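Local coordinates for protein imidazolonepropionase (Unidentified, PDB 2Q09) that catalyses the hydrolytic opening of the imidazolone ring of imidazolone-5-propanoate to N-formimidoyl-glutamate, the third step of histidine degradation, at residues 12-17 with 25-30; 74-79 with 117-122; 206-211 with 235-240. All coordinates share one frame; numbering follows the deposited sequence.

Interaction 1 (12-17 with 25-30)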
ATOM      1  N   VAL A  12     -20.700  19.726   1.491  1.00 30.26           N
ATOM      2  CA  VAL A  12     -19.672  18.929   0.836  1.00 29.84           C
ATOM      3  C   VAL A  12     -20.368  18.060  -0.208  1.00 28.89           C
ATOM      4  O   VAL A  12     -21.476  17.576   0.027  1.00 27.95           O
ATOM      5  CB  VAL A  12     -18.930  17.997   1.821  1.00 30.35           C
ATOM      6  CG1 VAL A  12     -18.078  18.814   2.776  1.00 31.23           C
ATOM      7  CG2 VAL A  12     -19.916  17.135   2.571  1.00 32.15           C
ATOM      8  N   THR A  13     -19.737  17.896  -1.367  1.00 27.12           N
ATOM      9  CA  THR A  13     -20.276  17.044  -2.427  1.00 26.31           C
ATOM     10  C   THR A  13     -19.506  15.739  -2.256  1.00 25.85           C
ATOM     11  O   THR A  13     -18.404  15.577  -2.775  1.00 24.34           O
ATOM     12  CB  THR A  13     -19.997  17.632  -3.817  1.00 25.95           C
ATOM     13  OG1 THR A  13     -20.556  18.949  -3.895  1.00 28.37           O
ATOM     14  CG2 THR A  13     -20.614  16.751  -4.897  1.00 25.87           C
ATOM     15  N   PRO A  14     -20.099  14.779  -1.539  1.00 26.14           N
ATOM     16  CA  PRO A  14     -19.497  13.481  -1.254  1.00 25.69           C
ATOM     17  C   PRO A  14     -19.407  12.412  -2.329  1.00 25.90           C
ATOM     18  O   PRO A  14     -20.405  12.031  -2.933  1.00 25.31           O
ATOM     19  CB  PRO A  14     -20.315  12.996  -0.067  1.00 27.24           C
ATOM     20  CG  PRO A  14     -21.694  13.423  -0.476  1.00 25.82           C
ATOM     21  CD  PRO A  14     -21.463  14.848  -0.982  1.00 26.62           C
ATOM     22  N   ALA A  15     -18.184  11.949  -2.563  1.00 23.79           N
ATOM     23  CA  ALA A  15     -17.931  10.848  -3.485  1.00 23.86           C
ATOM     24  C   ALA A  15     -17.699   9.781  -2.425  1.00 23.33           C
ATOM     25  O   ALA A  15     -16.567   9.557  -2.005  1.00 22.73           O
ATOM     26  CB  ALA A  15     -16.647  11.088  -4.287  1.00 23.33           C
ATOM     27  N   THR A  16     -18.779   9.150  -1.984  1.00 23.23           N
ATOM     28  CA  THR A  16     -18.716   8.169  -0.912  1.00 23.30           C
ATOM     29  C   THR A  16     -17.921   6.920  -1.194  1.00 23.54           C
ATOM     30  O   THR A  16     -17.403   6.302  -0.260  1.00 24.07           O
ATOM     31  CB  THR A  16     -20.133   7.730  -0.473  1.00 23.08           C
ATOM     32  OG1 THR A  16     -20.763   7.012  -1.540  1.00 23.79           O
ATOM     33  CG2 THR A  16     -20.983   8.961  -0.127  1.00 21.42           C
ATOM     34  N   LEU A  17     -17.820   6.545  -2.466  1.00 22.68           N
ATOM     35  CA  LEU A  17     -17.112   5.320  -2.822  1.00 22.52           C
ATOM     36  C   LEU A  17     -17.739   4.147  -2.056  1.00 24.49           C
ATOM     37  O   LEU A  17     -17.063   3.166  -1.724  1.00 24.40           O
ATOM     38  CB  LEU A  17     -15.609   5.429  -2.496  1.00 22.34           C
ATOM     39  CG  LEU A  17     -14.629   5.924  -3.576  1.00 21.43           C
ATOM     40  CD1 LEU A  17     -14.637   4.942  -4.750  1.00 22.89           C
ATOM     41  CD2 LEU A  17     -15.033   7.333  -4.062  1.00 20.09           C
ATOM     42  N   GLY A  25     -20.116   6.667  -6.191  1.00 20.60           N
ATOM     43  CA  GLY A  25     -21.048   6.818  -5.092  1.00 22.48           C
ATOM     44  C   GLY A  25     -21.226   8.291  -4.762  1.00 23.22           C
ATOM     45  O   GLY A  25     -21.358   8.656  -3.595  1.00 23.72           O
ATOM     46  N   LEU A  26     -21.215   9.139  -5.792  1.00 23.86           N
ATOM     47  CA  LEU A  26     -21.375  10.583  -5.613  1.00 24.62           C
ATOM     48  C   LEU A  26     -22.813  10.915  -5.231  1.00 26.12           C
ATOM     49  O   LEU A  26     -23.753  10.336  -5.780  1.00 25.40           O
ATOM     50  CB  LEU A  26     -21.028  11.331  -6.905  1.00 26.09           C
ATOM     51  CG  LEU A  26     -19.586  11.771  -7.164  1.00 27.59           C
ATOM     52  CD1 LEU A  26     -19.455  12.239  -8.600  1.00 29.58           C
ATOM     53  CD2 LEU A  26     -19.201  12.893  -6.194  1.00 26.79           C
ATOM     54  N   LEU A  27     -22.974  11.854  -4.302  1.00 26.15           N
ATOM     55  CA  LEU A  27     -24.298  12.269  -3.839  1.00 27.42           C
ATOM     56  C   LEU A  27     -24.439  13.785  -3.923  1.00 28.45           C
ATOM     57  O   LEU A  27     -23.463  14.500  -4.193  1.00 27.12           O
ATOM     58  CB  LEU A  27     -24.508  11.848  -2.386  1.00 25.99           C
ATOM     59  CG  LEU A  27     -24.208  10.403  -1.974  1.00 26.67           C
ATOM     60  CD1 LEU A  27     -24.327  10.297  -0.462  1.00 27.35           C
ATOM     61  CD2 LEU A  27     -25.172   9.436  -2.651  1.00 27.43           C
ATOM     62  N   GLU A  28     -25.659  14.264  -3.687  1.00 28.89           N
ATOM     63  CA  GLU A  28     -25.943  15.692  -3.694  1.00 30.14           C
ATOM     64  C   GLU A  28     -25.197  16.269  -2.495  1.00 28.74           C
ATOM     65  O   GLU A  28     -24.713  15.525  -1.654  1.00 27.71           O
ATOM     66  CB  GLU A  28     -27.449  15.929  -3.522  1.00 33.64           C
ATOM     67  CG  GLU A  28     -28.005  15.370  -2.209  1.00 36.80           C
ATOM     68  CD  GLU A  28     -29.505  15.526  -2.087  1.00 41.78           C
ATOM     69  OE1 GLU A  28     -29.988  16.672  -2.120  1.00 43.13           O
ATOM     70  OE2 GLU A  28     -30.200  14.500  -1.959  1.00 41.54           O
ATOM     71  N   PRO A  29     -25.097  17.601  -2.396  1.00 29.36           N
ATOM     72  CA  PRO A  29     -24.397  18.214  -1.264  1.00 29.56           C
ATOM     73  C   PRO A  29     -24.914  17.695   0.079  1.00 30.71           C
ATOM     74  O   PRO A  29     -26.123  17.544   0.280  1.00 30.43           O
ATOM     75  CB  PRO A  29     -24.673  19.699  -1.460  1.00 29.23           C
ATOM     76  CG  PRO A  29     -24.717  19.825  -2.947  1.00 29.19           C
ATOM     77  CD  PRO A  29     -25.545  18.625  -3.355  1.00 29.18           C
ATOM     78  N   HIS A  30     -23.989  17.408   0.989  1.00 29.96           N
ATOM     79  CA  HIS A  30     -24.330  16.896   2.311  1.00 30.16           C
ATOM     80  C   HIS A  30     -23.600  17.649   3.408  1.00 31.32           C
ATOM     81  O   HIS A  30     -22.797  18.542   3.153  1.00 32.51           O
ATOM     82  CB  HIS A  30     -23.936  15.420   2.441  1.00 31.70           C
ATOM     83  CG  HIS A  30     -24.961  14.458   1.925  1.00 31.98           C
ATOM     84  ND1 HIS A  30     -25.425  14.485   0.627  1.00 33.49           N
ATOM     85  CD2 HIS A  30     -25.592  13.424   2.530  1.00 31.20           C
ATOM     86  CE1 HIS A  30     -26.299  13.507   0.456  1.00 32.97           C
ATOM     87  NE2 HIS A  30     -26.418  12.851   1.595  1.00 32.54           N
TER
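The N-terminal part of the small beta domain, away from the metal and ligand sites, folds its chain back on itself here, with Val12 and His30 forming an antiparallel hydrogen-bonded pair. Val12 N donates to His30 O at 2.9 Å, and His30 N returns a bond to Val12 O at 2.7 Å. Beyond this pair the two backbones shift by one residue, and Leu27 N reaches Pro14 O at 2.9 Å. At the far end, Gly25 O is gripped twice by Thr16. The hydroxyl OG1 lies 2.7 Å from Gly25 O, in the carbonyl plane on a lone pair, whereas Thr16 N stands above that plane. With chi1 at 67°, OG1 sits between the backbone N and the carbonyl carbon, close to its own main chain, and it also bonds Arg18 N. A valine in place of Thr16 would probably leave Gly25 O with only the amide of these two donors and take the OG1 acceptor from Arg18 N. Strand 12-14 is at the same time paired in parallel with strand 63-73, whose Val64 packs on Val12 and Pro14, and this ties the turn-back of the chain to that strand. Apolar contacts flank these bonds. Leu27 crosses Pro14 and Thr16 at about a right angle, its CB 3.7 Å from Pro14 CG and its CD1 3.6 Å from Thr16 CG2. Leu26 turns CD2 back against Ala15 CB. The imidazole of His30 is held by ND1, which donates to Glu28 O at 2.6 Å, the acceptor lying close to the ring plane.

Interaction 2 (74-79 with 117-122). With FE (Fe (III) ion), chain B.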
ATOM      1  N   HIS A  74       7.664   0.177   0.115  1.00 19.82           N
ATOM      2  CA  HIS A  74       8.945  -0.177   0.717  1.00 21.30           C
ATOM      3  C   HIS A  74       9.623   1.185   0.898  1.00 20.38           C
ATOM      4  O   HIS A  74      10.808   1.307   0.626  1.00 21.23           O
ATOM      5  CB  HIS A  74       9.835  -0.982  -0.244  1.00 20.71           C
ATOM      6  CG  HIS A  74       9.241  -2.264  -0.749  1.00 22.61           C
ATOM      7  ND1 HIS A  74       9.756  -3.498  -0.412  1.00 24.58           N
ATOM      8  CD2 HIS A  74       8.263  -2.505  -1.655  1.00 22.75           C
ATOM      9  CE1 HIS A  74       9.128  -4.439  -1.093  1.00 24.89           C
ATOM     10  NE2 HIS A  74       8.218  -3.865  -1.858  1.00 25.01           N
ATOM     11  N   LEU A  75       8.895   2.201   1.358  1.00 19.25           N
ATOM     12  CA  LEU A  75       9.479   3.538   1.468  1.00 19.74           C
ATOM     13  C   LEU A  75      10.598   3.736   2.484  1.00 19.75           C
ATOM     14  O   LEU A  75      11.263   4.777   2.471  1.00 20.71           O
ATOM     15  CB  LEU A  75       8.379   4.590   1.683  1.00 19.60           C
ATOM     16  CG  LEU A  75       7.593   4.658   2.992  1.00 21.64           C
ATOM     17  CD1 LEU A  75       8.418   5.375   4.069  1.00 20.65           C
ATOM     18  CD2 LEU A  75       6.291   5.429   2.731  1.00 21.24           C
ATOM     19  N   ILE A  76      10.809   2.758   3.358  1.00 18.66           N
ATOM     20  CA  ILE A  76      11.889   2.859   4.339  1.00 17.91           C
ATOM     21  C   ILE A  76      13.144   2.189   3.777  1.00 18.69           C
ATOM     22  O   ILE A  76      13.147   0.979   3.518  1.00 19.19           O
ATOM     23  CB  ILE A  76      11.515   2.168   5.666  1.00 20.29           C
ATOM     24  CG1 ILE A  76      10.520   3.043   6.439  1.00 19.88           C
ATOM     25  CG2 ILE A  76      12.781   1.901   6.505  1.00 19.64           C
ATOM     26  CD1 ILE A  76      10.069   2.421   7.778  1.00 20.97           C
ATOM     27  N   PHE A  77      14.202   2.968   3.590  1.00 18.53           N
ATOM     28  CA  PHE A  77      15.436   2.410   3.058  1.00 20.13           C
ATOM     29  C   PHE A  77      16.520   3.470   3.027  1.00 19.65           C
ATOM     30  O   PHE A  77      16.226   4.672   3.076  1.00 19.84           O
ATOM     31  CB  PHE A  77      15.202   1.881   1.635  1.00 20.81           C
ATOM     32  CG  PHE A  77      14.807   2.951   0.649  1.00 21.46           C
ATOM     33  CD1 PHE A  77      15.771   3.748   0.054  1.00 20.30           C
ATOM     34  CD2 PHE A  77      13.469   3.186   0.347  1.00 21.30           C
ATOM     35  CE1 PHE A  77      15.425   4.769  -0.821  1.00 21.95           C
ATOM     36  CE2 PHE A  77      13.098   4.209  -0.528  1.00 20.52           C
ATOM     37  CZ  PHE A  77      14.082   5.003  -1.119  1.00 21.44           C
ATOM     38  N   ALA A  78      17.766   3.009   2.961  1.00 19.68           N
ATOM     39  CA  ALA A  78      18.914   3.910   2.880  1.00 21.84           C
ATOM     40  C   ALA A  78      19.635   3.650   1.564  1.00 21.35           C
ATOM     41  O   ALA A  78      19.304   2.705   0.846  1.00 21.08           O
ATOM     42  CB  ALA A  78      19.872   3.671   4.056  1.00 19.24           C
ATOM     43  N   GLY A  79      20.618   4.486   1.251  1.00 22.18           N
ATOM     44  CA  GLY A  79      21.376   4.313   0.027  1.00 21.73           C
ATOM     45  C   GLY A  79      20.651   4.785  -1.218  1.00 23.07           C
ATOM     46  O   GLY A  79      19.508   5.265  -1.156  1.00 24.00           O
ATOM     47  N   ASP A 117      17.582   6.051  13.610  1.00 22.51           N
ATOM     48  CA  ASP A 117      17.292   7.482  13.524  1.00 23.51           C
ATOM     49  C   ASP A 117      17.512   8.012  12.109  1.00 23.21           C
ATOM     50  O   ASP A 117      16.785   8.900  11.660  1.00 24.00           O
ATOM     51  CB  ASP A 117      18.168   8.298  14.488  1.00 24.73           C
ATOM     52  CG  ASP A 117      17.811   8.075  15.941  1.00 29.04           C
ATOM     53  OD1 ASP A 117      16.680   7.633  16.223  1.00 29.33           O
ATOM     54  OD2 ASP A 117      18.665   8.358  16.809  1.00 29.06           O
ATOM     55  N   GLN A 118      18.518   7.484  11.415  1.00 22.11           N
ATOM     56  CA  GLN A 118      18.814   7.917  10.049  1.00 23.30           C
ATOM     57  C   GLN A 118      17.717   7.475   9.068  1.00 22.65           C
ATOM     58  O   GLN A 118      17.341   8.228   8.174  1.00 22.14           O
ATOM     59  CB  GLN A 118      20.162   7.360   9.575  1.00 25.65           C
ATOM     60  CG  GLN A 118      21.383   8.027  10.208  1.00 32.07           C
ATOM     61  CD  GLN A 118      22.699   7.411   9.757  1.00 34.81           C
ATOM     62  OE1 GLN A 118      22.896   6.203   9.858  1.00 35.09           O
ATOM     63  NE2 GLN A 118      23.611   8.245   9.266  1.00 36.53           N
ATOM     64  N   LEU A 119      17.223   6.249   9.220  1.00 21.65           N
ATOM     65  CA  LEU A 119      16.167   5.748   8.339  1.00 21.78           C
ATOM     66  C   LEU A 119      14.897   6.575   8.507  1.00 22.33           C
ATOM     67  O   LEU A 119      14.186   6.844   7.541  1.00 24.30           O
ATOM     68  CB  LEU A 119      15.874   4.279   8.637  1.00 21.11           C
ATOM     69  CG  LEU A 119      16.969   3.283   8.238  1.00 21.03           C
ATOM     70  CD1 LEU A 119      16.585   1.894   8.717  1.00 19.62           C
ATOM     71  CD2 LEU A 119      17.170   3.304   6.728  1.00 20.90           C
ATOM     72  N   PHE A 120      14.626   6.982   9.743  1.00 22.43           N
ATOM     73  CA  PHE A 120      13.459   7.794  10.063  1.00 22.39           C
ATOM     74  C   PHE A 120      13.551   9.139   9.347  1.00 23.41           C
ATOM     75  O   PHE A 120      12.596   9.584   8.709  1.00 23.01           O
ATOM     76  CB  PHE A 120      13.386   8.018  11.576  1.00 22.97           C
ATOM     77  CG  PHE A 120      12.292   8.951  12.005  1.00 22.06           C
ATOM     78  CD1 PHE A 120      10.965   8.532  12.033  1.00 24.49           C
ATOM     79  CD2 PHE A 120      12.585  10.264  12.362  1.00 24.49           C
ATOM     80  CE1 PHE A 120       9.947   9.406  12.416  1.00 24.74           C
ATOM     81  CE2 PHE A 120      11.579  11.144  12.747  1.00 23.51           C
ATOM     82  CZ  PHE A 120      10.253  10.714  12.771  1.00 25.19           C
ATOM     83  N   GLU A 121      14.710   9.782   9.460  1.00 23.02           N
ATOM     84  CA  GLU A 121      14.941  11.071   8.823  1.00 23.84           C
ATOM     85  C   GLU A 121      14.881  10.962   7.295  1.00 23.15           C
ATOM     86  O   GLU A 121      14.454  11.895   6.620  1.00 23.06           O
ATOM     87  CB  GLU A 121      16.303  11.637   9.244  1.00 26.03           C
ATOM     88  CG  GLU A 121      16.439  11.946  10.731  1.00 31.73           C
ATOM     89  CD  GLU A 121      15.475  13.022  11.208  1.00 34.61           C
ATOM     90  OE1 GLU A 121      15.216  13.974  10.443  1.00 39.75           O
ATOM     91  OE2 GLU A 121      14.985  12.927  12.351  1.00 35.55           O
ATOM     92  N   LEU A 122      15.331   9.833   6.755  1.00 23.34           N
ATOM     93  CA  LEU A 122      15.309   9.617   5.310  1.00 22.08           C
ATOM     94  C   LEU A 122      13.886   9.379   4.801  1.00 22.13           C
ATOM     95  O   LEU A 122      13.543   9.749   3.673  1.00 20.92           O
ATOM     96  CB  LEU A 122      16.176   8.416   4.937  1.00 22.88           C
ATOM     97  CG  LEU A 122      17.690   8.624   4.962  1.00 24.58           C
ATOM     98  CD1 LEU A 122      18.392   7.289   4.825  1.00 24.02           C
ATOM     99  CD2 LEU A 122      18.086   9.572   3.827  1.00 24.15           C
TER
HETATM  100 FE    FE B 500       6.978  -4.482  -3.410  1.00 31.04          FE
HETATM  101  O   HOH W   1      14.330   5.372   5.369  1.00 19.28           O
HETATM  102  O   HOH W   2       7.884  -4.760  -5.660  1.00 26.67           O
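Apolar contacts carry the direct meeting of Ala78 and its neighbours with Leu119 and Leu122, which lie one turn apart on helix 116-133. Leu119 does most of the touching: its CD2 rests 3.8 Å from Ala78 CB and equally close to the carbonyl carbon of Phe77, while the other branch, CD1, is 4.4 Å from Ile76 CG2. Chi1 (-70°) puts the CG of Leu119 anti to its carbonyl carbon, and chi2 (175°) sets the two methyls, CD2 at Ala78 and CD1 at Ile76. Leu122 adds CD1, which approaches Ala78 CA to 3.9 Å and also lies near Phe77 O. No direct hydrogen bond spans the two segments. Polar bridging falls instead to one water, which accepts from Phe77 N at 3.0 Å and donates to Leu119 O at 2.6 Å. Residues 74-79 form the loop that leaves strand 63-73 of the amidohydrolase TIM barrel; the metal-binding His-X-His pair spans the strand end, with His72 on the strand and His74 opening the loop, so helix 116-133 packs on the continuation of an active-site strand. Arg126, one turn further along the helix from Leu122, hydrogen-bonds Leu75 O and Phe77 O and makes a cation-pi contact with the Phe77 ring. Metal coordination lies at the other end of the loop, where His74 NE2 binds the iron(III) ion at 2.1 Å; a water at 2.4 Å, His72, His242 and Asp317 are its further ligands.

Interaction 3 (206-211 with 235-240)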
ATOM      1  N   GLY A 206       4.888  -6.442  19.064  1.00 25.95           N
ATOM      2  CA  GLY A 206       3.746  -5.789  18.436  1.00 27.36           C
ATOM      3  C   GLY A 206       4.186  -4.898  17.285  1.00 27.83           C
ATOM      4  O   GLY A 206       3.584  -3.852  17.027  1.00 28.96           O
ATOM      5  N   LEU A 207       5.231  -5.319  16.581  1.00 27.04           N
ATOM      6  CA  LEU A 207       5.773  -4.534  15.476  1.00 25.78           C
ATOM      7  C   LEU A 207       5.248  -4.855  14.077  1.00 25.33           C
ATOM      8  O   LEU A 207       5.448  -4.062  13.151  1.00 24.09           O
ATOM      9  CB  LEU A 207       7.300  -4.646  15.462  1.00 25.34           C
ATOM     10  CG  LEU A 207       8.043  -3.949  16.605  1.00 26.06           C
ATOM     11  CD1 LEU A 207       9.540  -4.171  16.452  1.00 26.44           C
ATOM     12  CD2 LEU A 207       7.728  -2.452  16.575  1.00 26.51           C
ATOM     13  N   ALA A 208       4.582  -5.996  13.910  1.00 24.34           N
ATOM     14  CA  ALA A 208       4.088  -6.374  12.588  1.00 26.64           C
ATOM     15  C   ALA A 208       2.581  -6.598  12.498  1.00 26.57           C
ATOM     16  O   ALA A 208       2.017  -7.369  13.269  1.00 28.47           O
ATOM     17  CB  ALA A 208       4.821  -7.629  12.103  1.00 25.19           C
ATOM     18  N   ASP A 209       1.938  -5.925  11.552  1.00 26.63           N
ATOM     19  CA  ASP A 209       0.502  -6.080  11.353  1.00 26.62           C
ATOM     20  C   ASP A 209       0.254  -7.198  10.347  1.00 27.16           C
ATOM     21  O   ASP A 209      -0.847  -7.744  10.280  1.00 29.72           O
ATOM     22  CB  ASP A 209      -0.124  -4.776  10.847  1.00 25.75           C
ATOM     23  CG  ASP A 209       0.012  -3.647  11.840  1.00 26.82           C
ATOM     24  OD1 ASP A 209      -0.227  -3.890  13.043  1.00 26.48           O
ATOM     25  OD2 ASP A 209       0.349  -2.516  11.422  1.00 25.18           O
ATOM     26  N   ALA A 210       1.278  -7.538   9.571  1.00 25.15           N
ATOM     27  CA  ALA A 210       1.156  -8.596   8.571  1.00 24.73           C
ATOM     28  C   ALA A 210       2.519  -9.140   8.159  1.00 25.29           C
ATOM     29  O   ALA A 210       3.554  -8.553   8.493  1.00 24.82           O
ATOM     30  CB  ALA A 210       0.417  -8.073   7.346  1.00 23.07           C
ATOM     31  N   VAL A 211       2.505 -10.274   7.457  1.00 24.64           N
ATOM     32  CA  VAL A 211       3.723 -10.916   6.969  1.00 27.10           C
ATOM     33  C   VAL A 211       3.622 -11.090   5.456  1.00 27.36           C
ATOM     34  O   VAL A 211       2.608 -11.566   4.947  1.00 28.80           O
ATOM     35  CB  VAL A 211       3.942 -12.299   7.625  1.00 26.92           C
ATOM     36  CG1 VAL A 211       5.190 -12.958   7.061  1.00 28.74           C
ATOM     37  CG2 VAL A 211       4.065 -12.140   9.127  1.00 29.06           C
ATOM     38  N   TYR A 235       1.191 -16.958  15.133  1.00 39.65           N
ATOM     39  CA  TYR A 235       1.220 -15.743  15.940  1.00 38.04           C
ATOM     40  C   TYR A 235       0.063 -14.805  15.640  1.00 37.78           C
ATOM     41  O   TYR A 235       0.046 -13.659  16.081  1.00 38.30           O
ATOM     42  CB  TYR A 235       2.567 -15.031  15.766  1.00 38.02           C
ATOM     43  CG  TYR A 235       3.665 -15.719  16.541  1.00 37.85           C
ATOM     44  CD1 TYR A 235       3.925 -15.382  17.867  1.00 38.44           C
ATOM     45  CD2 TYR A 235       4.369 -16.783  15.982  1.00 38.56           C
ATOM     46  CE1 TYR A 235       4.858 -16.095  18.627  1.00 37.76           C
ATOM     47  CE2 TYR A 235       5.299 -17.505  16.728  1.00 39.02           C
ATOM     48  CZ  TYR A 235       5.536 -17.157  18.048  1.00 38.08           C
ATOM     49  OH  TYR A 235       6.429 -17.885  18.798  1.00 38.92           O
ATOM     50  N   GLY A 236      -0.914 -15.309  14.894  1.00 37.65           N
ATOM     51  CA  GLY A 236      -2.083 -14.516  14.561  1.00 36.52           C
ATOM     52  C   GLY A 236      -1.818 -13.288  13.719  1.00 36.10           C
ATOM     53  O   GLY A 236      -2.446 -12.247  13.912  1.00 35.79           O
ATOM     54  N   LEU A 237      -0.889 -13.405  12.777  1.00 34.44           N
ATOM     55  CA  LEU A 237      -0.557 -12.297  11.894  1.00 33.52           C
ATOM     56  C   LEU A 237      -1.105 -12.568  10.501  1.00 32.52           C
ATOM     57  O   LEU A 237      -1.003 -13.683   9.998  1.00 31.07           O
ATOM     58  CB  LEU A 237       0.961 -12.117  11.802  1.00 32.57           C
ATOM     59  CG  LEU A 237       1.746 -11.884  13.095  1.00 32.41           C
ATOM     60  CD1 LEU A 237       3.218 -11.762  12.767  1.00 34.46           C
ATOM     61  CD2 LEU A 237       1.248 -10.628  13.788  1.00 31.78           C
ATOM     62  N   ALA A 238      -1.678 -11.540   9.886  1.00 30.44           N
ATOM     63  CA  ALA A 238      -2.237 -11.649   8.542  1.00 30.13           C
ATOM     64  C   ALA A 238      -1.098 -11.863   7.550  1.00 29.90           C
ATOM     65  O   ALA A 238       0.039 -11.473   7.818  1.00 27.99           O
ATOM     66  CB  ALA A 238      -3.004 -10.375   8.199  1.00 29.90           C
ATOM     67  N   VAL A 239      -1.390 -12.487   6.410  1.00 29.26           N
ATOM     68  CA  VAL A 239      -0.355 -12.724   5.409  1.00 29.96           C
ATOM     69  C   VAL A 239      -0.711 -12.131   4.044  1.00 30.31           C
ATOM     70  O   VAL A 239      -1.870 -11.793   3.769  1.00 30.57           O
ATOM     71  CB  VAL A 239      -0.065 -14.240   5.231  1.00 31.00           C
ATOM     72  CG1 VAL A 239       0.474 -14.815   6.530  1.00 30.65           C
ATOM     73  CG2 VAL A 239      -1.332 -14.982   4.803  1.00 31.96           C
ATOM     74  N   LYS A 240       0.307 -11.996   3.197  1.00 29.32           N
ATOM     75  CA  LYS A 240       0.154 -11.462   1.849  1.00 30.19           C
ATOM     76  C   LYS A 240       1.418 -11.883   1.107  1.00 30.72           C
ATOM     77  O   LYS A 240       2.279 -12.555   1.679  1.00 30.69           O
ATOM     78  CB  LYS A 240       0.057  -9.934   1.872  1.00 29.44           C
ATOM     79  CG  LYS A 240       1.363  -9.242   2.244  1.00 29.64           C
ATOM     80  CD  LYS A 240       1.233  -7.726   2.235  1.00 27.94           C
ATOM     81  CE  LYS A 240       0.309  -7.256   3.354  1.00 27.74           C
ATOM     82  NZ  LYS A 240       0.217  -5.771   3.404  1.00 28.22           N
TER
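Val211 satisfies both its backbone polar groups on the chain that runs beside it. Its N donates to Ala238 O at 2.8 Å, and its O accepts from Lys240 N at 2.9 Å, a more bent bond (135° at the hydrogen). Each acceptor also has a CA-H...O contact: Ala210 CA lies 3.2 Å from Ala238 O, and Val239 CA makes a like approach to Val211 O. Toward the other neighbouring strands, Ala210 is backbone-bonded with Leu173 and Val239 with Leu261, while Lys240 O is hydrogen-bonded with Tyr229 OH. The parallel pairing of strands 210-213 and 238-243, linked through helix 222-234, is a beta-alpha-beta unit of the TIM barrel. That helix ends in a Schellman motif with Gly236 at C-prime, Leu237 N bonding back to Ala232 O. Leu237 then reaches across to residues just before and on strand 210-213, its CD2 3.4 Å from Ala208 O and its CD1 3.8 Å from Val211 CG2. Val211 and Val239 share the face covered by helix 222-234, where both touch Ala232. On the face of Ala210, the Lys240 chain bends at chi3 (67°), which places CE 4.1 Å from Ala210 CB. NZ of this buried lysine forms a salt bridge with Glu139 and a weak hydrogen bond with Thr172. Asp209 OD2 accepts from Thr171 N and forms a salt bridge with Arg159.

In the fold
From the N terminus the three contacts follow one another in series, none nesting in or crossing another. Interaction 1 closes a short loop, with seven residues between its segments, in the N-terminal beta region, and strand 12-14 links it to strand 63-73. That strand runs on into the barrel and delivers the chain to interaction 2, which closes a 37-residue, largely helical excursion by bringing helix 116-133 back to the loop after the strand. Interaction 3 then closes a 23-residue loop by pairing two neighbouring barrel strands that helix 222-234 connects. Interactions 1 and 2 lie on opposite sides of the chain's centre, their centres 38 Å apart, whereas the nearest atoms of interactions 2 and 3 are about 9 Å apart.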